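Local coordinates for hypothetical signal peptide protein (Sinorhizobium meliloti, PDB 3PJY) that is of unknown function but belongs to the DUF192 family and is a putative transcription regulator, at residues 35-40 with 68-73; 51-54 with 60-63. One frame throughout, in Å; residues are numbered along the deposited sequence.

Interaction 1: residues 35-40 with 68-73; sequences QGLMYR and LPLDML
Two overlapping beta turns at the end of helix 30-35 bring Leu37 and Arg40 against Leu70 and Leu68, where the chain enters strand 70-75 of the mixed sheet. The contact is a worked example of how a loop can be joined to a strand and the loop that leads into it, partly by leucine packing and partly by a single water. Gly36 leaves the helix with positive phi and starts the bend of a type II' turn from Gln35 to Met38, closed by Met38 N and Gln35 O; a type II turn from Leu37 to Arg40 follows, its closing bond weak.

The two branches of Leu37 have separate tasks. With CG anti to the carbonyl carbon (chi1 -66°), CD1 reaches the fork of the Leu70 methyls, lying 3.9 Å from Leu70 CD1 and almost as close to CD2. Leu37 CD2 instead rests 3.5 Å above the plane of the Arg40 guanidinium, displaced toward its rim. The Arg40 side chain runs extended away from the leucines of 68-73 to a salt bridge between its NH1 and Glu25 OE1, so its part in the contact is played near the backbone. Leu68 CG sits 3.6 Å from Arg40 O, and Leu68 CD1 is 4.1 Å from Arg40 CB.

No direct hydrogen bond crosses between the segments. A water fills that role, donating to Leu37 O at 2.8 Å and likewise to Arg40 O. It accepts from Leu68 N at 3.2 Å. Both of its hydrogens are thus spent on carbonyls of the second turn while its oxygen receives an amide from the other segment, which gives these three backbone atoms partners beside the buried Leu37-Leu70 contact.

Interaction 2: residues 51-54 with 60-63; sequences FDFG and MMWM
Met61, a selenomethionine, reaches across from the short strand 60-61 to Phe51 and Phe53, illustrating how one flexible side chain can serve two aromatic rings in different ways. Along 60-63, Met60 comes first and points away from the rings. The alternation of the strand then turns Met61 inward. Its chain is bent twice, at chi2 (-67°) and again at chi3, and the second bend carries the terminal methyl round to lie over Phe51.

That methyl, CE, stands 3.8 Å above the centroid of the Phe51 ring, only 2° off the normal, and is almost equally far from all six ring carbons: a centred CH-pi contact. The selenium, one atom further back, is above the same face at 5.1 Å from the Phe51 centroid. Toward Phe53 its approach is different. Here SE lies at the ring edge, 81° off the normal, with Phe53 CZ 4.1 Å away.

Beyond Met61 the chain leaves the rings, and Met63 packs instead on Leu70 and Met72 of strand 70-75. On the facing segment Phe51 and Phe53 both project toward Met61, while the intervening Asp52 closes an Asx turn, its OD1 accepting from Gly54 N at 3.0 Å as the strand turns its corner. Through a pair of Met-aromatic contacts, one over a face and one at an edge, and through further contacts with Glu107, Met72 and Phe74, Met61 thus packs the small antiparallel sheet of 60-61 and 96-97 onto strands 47-53, 102-109 and 70-75 of the mixed sheet.

How the interactions relate
From the N terminus, the chain leaves helix 30-35 through the turns of 35-40, runs along strand 47-53, bends back to strand 60-61 and then passes through 68-73 into strand 70-75. Interaction 2 closes the short excursion between 51-54 and 60-63, and this loop lies wholly within the longer one that interaction 1 closes; the two nest and do not cross. They also touch: Gly36 CA lies 3.7 Å from Phe51 CZ, and Met72 SE 3.7 Å from Met61 CB. A shared, largely apolar packing region beside Glu107 ties the turn after helix 30-35, the small two-stranded sheet and strands 47-53 and 70-75 together.

Interaction 1: residues 35-40 with 68-73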
loop_
_atom_site.group_PDB
_atom_site.type_symbol
_atom_site.label_atom_id
_atom_site.label_comp_id
_atom_site.label_asym_id
_atom_site.label_seq_id
_atom_site.Cartn_x
_atom_site.Cartn_y
_atom_site.Cartn_z
ATOM N N GLN B 35 -12.035 10.561 20.822
ATOM C CA GLN B 35 -12.352 9.134 21.021
ATOM C C GLN B 35 -11.199 8.276 20.551
ATOM O O GLN B 35 -10.971 7.222 21.127
ATOM C CB GLN B 35 -13.603 8.796 20.225
ATOM C CG GLN B 35 -13.977 7.312 20.017
ATOM C CD GLN B 35 -14.687 6.681 21.189
ATOM O OE1 GLN B 35 -15.248 7.341 22.031
ATOM N NE2 GLN B 35 -14.676 5.365 21.194
ATOM N N GLY B 36 -10.490 8.716 19.511
ATOM C CA GLY B 36 -9.367 7.955 19.025
ATOM C C GLY B 36 -9.722 6.476 18.863
ATOM O O GLY B 36 -10.749 6.133 18.293
ATOM N N LEU B 37 -8.854 5.607 19.353
ATOM C CA LEU B 37 -9.028 4.163 19.297
ATOM C C LEU B 37 -9.476 3.617 20.663
ATOM O O LEU B 37 -9.320 2.412 20.941
ATOM C CB LEU B 37 -7.717 3.516 18.837
ATOM C CG LEU B 37 -7.343 3.859 17.407
ATOM C CD1 LEU B 37 -5.882 3.416 17.113
ATOM C CD2 LEU B 37 -8.286 3.131 16.397
HETATM N N MSE B 38 -10.107 4.466 21.457
HETATM C CA MSE B 38 -10.628 4.032 22.753
HETATM C C MSE B 38 -11.507 2.822 22.580
HETATM O O MSE B 38 -12.258 2.720 21.611
HETATM C CB MSE B 38 -11.471 5.132 23.431
HETATM C CG MSE B 38 -10.679 6.311 23.962
HETATM SE SE MSE B 38 -11.906 7.508 24.819
HETATM C CE MSE B 38 -10.627 8.841 25.439
ATOM N N TYR B 39 -11.412 1.924 23.548
ATOM C CA TYR B 39 -12.251 0.721 23.672
ATOM C C TYR B 39 -12.058 -0.369 22.636
ATOM O O TYR B 39 -12.439 -1.481 22.909
ATOM C CB TYR B 39 -13.741 1.065 23.804
ATOM C CG TYR B 39 -13.999 1.955 24.995
ATOM C CD1 TYR B 39 -13.915 1.449 26.263
ATOM C CD2 TYR B 39 -14.330 3.283 24.834
ATOM C CE1 TYR B 39 -14.147 2.249 27.369
ATOM C CE2 TYR B 39 -14.569 4.085 25.954
ATOM C CZ TYR B 39 -14.466 3.564 27.185
ATOM O OH TYR B 39 -14.681 4.328 28.311
ATOM N N ARG B 40 -11.454 -0.093 21.484
ATOM C CA ARG B 40 -11.220 -1.128 20.488
ATOM C C ARG B 40 -10.345 -2.216 21.041
ATOM O O ARG B 40 -9.367 -1.946 21.780
ATOM C CB ARG B 40 -10.593 -0.523 19.258
ATOM C CG ARG B 40 -11.566 0.437 18.631
ATOM C CD ARG B 40 -11.190 0.685 17.258
ATOM N NE ARG B 40 -11.937 1.802 16.709
ATOM C CZ ARG B 40 -11.815 2.149 15.433
ATOM N NH1 ARG B 40 -11.012 1.450 14.664
ATOM N NH2 ARG B 40 -12.505 3.171 14.964
ATOM N N LEU B 68 -5.512 -1.167 23.152
ATOM C CA LEU B 68 -4.475 -1.613 22.208
ATOM C C LEU B 68 -3.203 -0.826 22.514
ATOM O O LEU B 68 -3.255 0.409 22.555
ATOM C CB LEU B 68 -4.875 -1.253 20.768
ATOM C CG LEU B 68 -6.089 -2.009 20.176
ATOM C CD1 LEU B 68 -6.549 -1.307 18.892
ATOM C CD2 LEU B 68 -5.670 -3.435 19.924
ATOM N N PRO B 69 -2.049 -1.514 22.694
ATOM C CA PRO B 69 -0.807 -0.764 22.731
ATOM C C PRO B 69 -0.539 -0.161 21.342
ATOM O O PRO B 69 -0.808 -0.818 20.325
ATOM C CB PRO B 69 0.238 -1.807 23.094
ATOM C CG PRO B 69 -0.342 -3.072 22.710
ATOM C CD PRO B 69 -1.834 -2.964 22.797
ATOM N N LEU B 70 -0.047 1.059 21.317
ATOM C CA LEU B 70 0.077 1.835 20.043
ATOM C C LEU B 70 1.464 2.429 19.875
ATOM O O LEU B 70 2.109 2.805 20.848
ATOM C CB LEU B 70 -0.949 2.975 19.978
ATOM C CG LEU B 70 -2.408 2.559 20.033
ATOM C CD1 LEU B 70 -3.319 3.830 20.071
ATOM C CD2 LEU B 70 -2.789 1.633 18.839
ATOM N N ASP B 71 1.875 2.576 18.617
ATOM C CA ASP B 71 2.942 3.479 18.224
ATOM C C ASP B 71 2.300 4.775 17.685
ATOM O O ASP B 71 1.273 4.733 16.976
ATOM C CB ASP B 71 3.800 2.896 17.088
ATOM C CG ASP B 71 4.695 1.750 17.491
ATOM O OD1 ASP B 71 4.837 1.445 18.709
ATOM O OD2 ASP B 71 5.292 1.131 16.557
HETATM N N MSE B 72 2.861 5.919 18.062
HETATM C CA MSE B 72 2.382 7.240 17.668
HETATM C C MSE B 72 3.406 7.942 16.804
HETATM O O MSE B 72 4.584 8.040 17.200
HETATM C CB MSE B 72 2.043 8.115 18.896
HETATM C CG MSE B 72 0.995 7.573 19.728
HETATM SE SE MSE B 72 0.779 8.824 21.191
HETATM C CE MSE B 72 -0.753 7.944 22.048
ATOM N N LEU B 73 3.012 8.420 15.629
ATOM C CA LEU B 73 3.900 9.149 14.739
ATOM C C LEU B 73 3.335 10.576 14.595
ATOM O O LEU B 73 2.189 10.738 14.222
ATOM C CB LEU B 73 4.024 8.498 13.367
ATOM C CG LEU B 73 4.556 7.063 13.290
ATOM C CD1 LEU B 73 3.569 6.020 13.818
ATOM C CD2 LEU B 73 4.851 6.730 11.830
HETATM O O HOH W 1 -8.159 0.346 22.343
#

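Interaction 2: residues 51-54 with 60-63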
loop_
_atom_site.group_PDB
_atom_site.type_symbol
_atom_site.label_atom_id
_atom_site.label_comp_id
_atom_site.label_asym_id
_atom_site.label_seq_id
_atom_site.Cartn_x
_atom_site.Cartn_y
_atom_site.Cartn_z
ATOM N N PHE B 51 -5.090 11.086 12.665
ATOM C CA PHE B 51 -5.690 12.243 13.332
ATOM C C PHE B 51 -5.306 13.467 12.521
ATOM O O PHE B 51 -4.110 13.790 12.385
ATOM C CB PHE B 51 -5.175 12.368 14.751
ATOM C CG PHE B 51 -5.575 11.217 15.646
ATOM C CD1 PHE B 51 -4.932 9.992 15.539
ATOM C CD2 PHE B 51 -6.624 11.328 16.561
ATOM C CE1 PHE B 51 -5.313 8.893 16.288
ATOM C CE2 PHE B 51 -6.985 10.214 17.344
ATOM C CZ PHE B 51 -6.361 9.018 17.215
ATOM N N ASP B 52 -6.291 14.175 11.982
ATOM C CA ASP B 52 -6.091 15.361 11.133
ATOM C C ASP B 52 -6.581 16.541 11.936
ATOM O O ASP B 52 -7.794 16.727 12.142
ATOM C CB ASP B 52 -6.892 15.198 9.850
ATOM C CG ASP B 52 -6.770 16.395 8.921
ATOM O OD1 ASP B 52 -6.214 17.418 9.323
ATOM O OD2 ASP B 52 -7.245 16.311 7.784
ATOM N N PHE B 53 -5.645 17.315 12.488
ATOM C CA PHE B 53 -5.982 18.431 13.382
ATOM C C PHE B 53 -6.473 19.677 12.664
ATOM O O PHE B 53 -6.958 20.613 13.308
ATOM C CB PHE B 53 -4.747 18.759 14.230
ATOM C CG PHE B 53 -4.340 17.606 15.061
ATOM C CD1 PHE B 53 -5.071 17.248 16.140
ATOM C CD2 PHE B 53 -3.277 16.794 14.694
ATOM C CE1 PHE B 53 -4.746 16.136 16.886
ATOM C CE2 PHE B 53 -2.960 15.693 15.484
ATOM C CZ PHE B 53 -3.746 15.367 16.528
ATOM N N GLY B 54 -6.324 19.684 11.350
ATOM C CA GLY B 54 -6.775 20.813 10.534
ATOM C C GLY B 54 -6.000 22.107 10.727
ATOM O O GLY B 54 -6.462 23.198 10.339
HETATM N N MSE B 60 -1.263 17.159 21.937
HETATM C CA MSE B 60 -1.127 16.286 23.096
HETATM C C MSE B 60 -1.991 15.052 22.867
HETATM O O MSE B 60 -3.189 15.141 22.591
HETATM C CB MSE B 60 -1.586 17.044 24.341
HETATM C CG MSE B 60 -0.744 18.259 24.568
HETATM SE SE MSE B 60 -0.974 19.065 26.319
HETATM C CE MSE B 60 -2.579 18.960 26.273
HETATM N N MSE B 61 -1.381 13.866 23.039
HETATM C CA MSE B 61 -2.076 12.596 22.940
HETATM C C MSE B 61 -1.975 11.846 24.254
HETATM O O MSE B 61 -1.101 12.104 25.055
HETATM C CB MSE B 61 -1.416 11.754 21.860
HETATM C CG MSE B 61 -1.252 12.418 20.495
HETATM SE SE MSE B 61 -2.924 12.766 19.583
HETATM C CE MSE B 61 -3.470 10.997 19.196
ATOM N N TRP B 62 -2.909 10.934 24.440
ATOM C CA TRP B 62 -2.857 10.002 25.578
ATOM C C TRP B 62 -3.535 8.688 25.259
ATOM O O TRP B 62 -4.065 8.488 24.148
ATOM C CB TRP B 62 -3.409 10.663 26.856
ATOM C CG TRP B 62 -4.908 10.987 26.876
ATOM C CD1 TRP B 62 -5.808 10.793 25.883
ATOM C CD2 TRP B 62 -5.636 11.620 27.946
ATOM N NE1 TRP B 62 -7.063 11.248 26.262
ATOM C CE2 TRP B 62 -6.965 11.778 27.513
ATOM C CE3 TRP B 62 -5.286 12.072 29.207
ATOM C CZ2 TRP B 62 -7.964 12.345 28.330
ATOM C CZ3 TRP B 62 -6.280 12.651 30.018
ATOM C CH2 TRP B 62 -7.587 12.787 29.571
HETATM N N MSE B 63 -3.540 7.795 26.248
HETATM C CA MSE B 63 -4.039 6.434 26.105
HETATM C C MSE B 63 -5.242 6.122 26.990
HETATM O O MSE B 63 -5.568 4.969 27.243
HETATM C CB MSE B 63 -2.917 5.424 26.310
HETATM C CG MSE B 63 -1.793 5.538 25.289
HETATM SE SE MSE B 63 -2.318 4.904 23.572
HETATM C CE MSE B 63 -2.186 3.100 24.027
#